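Local coordinates for chorismate mutase protein (Bartonella henselae, PDB 3RMI) that catalyses the rearrangement of chorismate to prephenate, as an all-helical type II (AroQ-class) chorismate mutase, at the interface of chains A and B. Sequence-based numbering; all coordinates share one arbitrary frame. Chains: chain A/B, Chorismate mutase protein.

The interface of chains A and B. Residues chain A 36, 83, 86-87, 90; chain B 79, 82-83, 86.
Helix 77-106 of chain A packs against helix 77-106 of chain B through A:Phe86 and B:Phe86, with helix 4-48 of chain A adding A:Phe36 at one end. The two Phe86 rings are stacked, their planes 17° apart and their centroids 4.5 Å apart, and the side chains slide past each other in opposite directions, each setting its CG over the centre of the other ring. With CG anti to the backbone N (chi1 175°), each ring is carried across to the partner helix: A:Phe86 CZ lies 3.8 Å from B:Phe83 CA, against the backbone, and B:Phe86 makes the twin contact. A:Phe83 and B:Phe83 meet through one ring corner each, CE1 to CE1 3.5 Å, while CG1 of A:Ile87 lies over a face of the A:Phe83 ring, toward its rim.

B:Phe79 is contacted from both sides of its ring plane. On one side A:Glu90 runs antiparallel, its CG above the face toward the CE1 rim, 4.0 Å from the ring centroid in a CH-pi contact; the bend at chi2 carries the carboxylate on over the CD1-CE1 edge, tilted from the ring plane. On that same side A:Phe36 brings CE2 and CZ to the CE2/CZ rim of B:Phe79, edge-to-face, the planes 71° apart. On the other side, beyond the tip, A:Phe86 CE2 lies 3.8 Å from B:Phe79 CZ. Polar linkage across this patch runs through water: one molecule lies 2.7 Å from A:Glu90 OE1 and 2.7 Å from B:Lys82 NZ. A:Glu90 OE1 and B:Lys82 NZ are 4.8 Å apart, too far for direct contact, yet if both groups are charged they may still attract each other through space. The extended chain of B:Lys82 brings its amine to this water beyond the aromatic cluster.

Two-fold symmetry repeats each contact with the chains exchanged, giving a largely apolar aromatic seam. It fits the intertwined helical dimer typical of AroQ chorismate mutases, in which this packing would hold together the two subunits that jointly build the active sites.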
# COMPACT_ATOMS: atom_id res chain seq x y z
N PHE A 36 -5.80 0.68 9.60
CA PHE A 36 -5.86 -0.53 10.40
C PHE A 36 -6.49 -0.30 11.79
O PHE A 36 -7.10 -1.20 12.35
CB PHE A 36 -4.49 -1.22 10.47
CG PHE A 36 -4.25 -2.15 9.33
CD1 PHE A 36 -4.80 -3.43 9.34
CD2 PHE A 36 -3.60 -1.72 8.19
CE1 PHE A 36 -4.63 -4.29 8.27
CE2 PHE A 36 -3.44 -2.58 7.09
CZ PHE A 36 -3.95 -3.86 7.14
N PHE A 83 -3.52 -3.90 -5.20
CA PHE A 83 -3.13 -3.25 -3.94
C PHE A 83 -4.22 -3.34 -2.88
O PHE A 83 -3.97 -3.73 -1.73
CB PHE A 83 -2.75 -1.80 -4.19
CG PHE A 83 -2.63 -0.98 -2.93
CD1 PHE A 83 -1.64 -1.20 -2.04
CD2 PHE A 83 -3.55 0.02 -2.65
CE1 PHE A 83 -1.56 -0.45 -0.87
CE2 PHE A 83 -3.45 0.76 -1.50
CZ PHE A 83 -2.45 0.52 -0.62
N PHE A 86 -4.55 -6.85 -1.61
CA PHE A 86 -3.44 -7.10 -0.69
C PHE A 86 -3.77 -6.60 0.70
O PHE A 86 -3.54 -7.29 1.70
CB PHE A 86 -2.16 -6.42 -1.23
CG PHE A 86 -0.98 -6.51 -0.30
CD1 PHE A 86 -0.19 -7.66 -0.28
CD2 PHE A 86 -0.67 -5.46 0.54
CE1 PHE A 86 0.90 -7.76 0.57
CE2 PHE A 86 0.41 -5.55 1.42
CZ PHE A 86 1.20 -6.71 1.42
N ILE A 87 -4.32 -5.40 0.79
CA ILE A 87 -4.72 -4.88 2.08
C ILE A 87 -5.88 -5.70 2.67
O ILE A 87 -5.87 -6.05 3.86
CB ILE A 87 -5.12 -3.41 1.99
CG1 ILE A 87 -3.94 -2.56 1.52
CG2 ILE A 87 -5.57 -2.91 3.32
CD1 ILE A 87 -2.75 -2.62 2.48
N GLU A 90 -5.05 -8.93 4.51
CA GLU A 90 -4.56 -8.75 5.86
C GLU A 90 -5.73 -8.46 6.77
O GLU A 90 -5.81 -8.98 7.88
CB GLU A 90 -3.58 -7.59 5.90
CG GLU A 90 -2.98 -7.37 7.27
CD GLU A 90 -2.17 -8.55 7.77
OE1 GLU A 90 -1.78 -9.42 6.94
OE2 GLU A 90 -1.90 -8.61 8.98
N PHE B 79 4.55 -6.56 8.62
CA PHE B 79 3.61 -6.15 7.60
C PHE B 79 4.12 -4.95 6.82
O PHE B 79 3.96 -4.90 5.61
CB PHE B 79 2.22 -5.86 8.17
CG PHE B 79 1.19 -5.63 7.10
CD1 PHE B 79 0.78 -6.69 6.29
CD2 PHE B 79 0.67 -4.36 6.86
CE1 PHE B 79 -0.16 -6.47 5.25
CE2 PHE B 79 -0.27 -4.14 5.84
CZ PHE B 79 -0.68 -5.19 5.04
N LYS B 82 6.33 -6.63 4.30
CA LYS B 82 5.48 -7.30 3.32
C LYS B 82 4.91 -6.28 2.33
O LYS B 82 4.87 -6.51 1.12
CB LYS B 82 4.33 -8.03 4.03
CG LYS B 82 3.81 -9.27 3.31
CD LYS B 82 2.72 -10.06 4.11
CE LYS B 82 1.97 -11.06 3.16
NZ LYS B 82 0.82 -11.83 3.77
N PHE B 83 4.47 -5.14 2.87
CA PHE B 83 3.89 -4.06 2.05
C PHE B 83 4.93 -3.42 1.14
O PHE B 83 4.70 -3.25 -0.07
CB PHE B 83 3.25 -3.01 2.95
CG PHE B 83 2.91 -1.73 2.24
CD1 PHE B 83 1.94 -1.69 1.29
CD2 PHE B 83 3.60 -0.56 2.51
CE1 PHE B 83 1.66 -0.50 0.63
CE2 PHE B 83 3.31 0.60 1.85
CZ PHE B 83 2.33 0.62 0.91
N PHE B 86 5.86 -5.76 -1.64
CA PHE B 86 4.78 -5.75 -2.62
C PHE B 86 4.94 -4.59 -3.59
O PHE B 86 4.79 -4.75 -4.80
CB PHE B 86 3.42 -5.67 -1.89
CG PHE B 86 2.24 -5.53 -2.80
CD1 PHE B 86 1.68 -6.66 -3.41
CD2 PHE B 86 1.69 -4.28 -3.06
CE1 PHE B 86 0.60 -6.55 -4.25
CE2 PHE B 86 0.61 -4.15 -3.92
CZ PHE B 86 0.06 -5.30 -4.52
O HOH W 1 -1.46 -10.58 4.49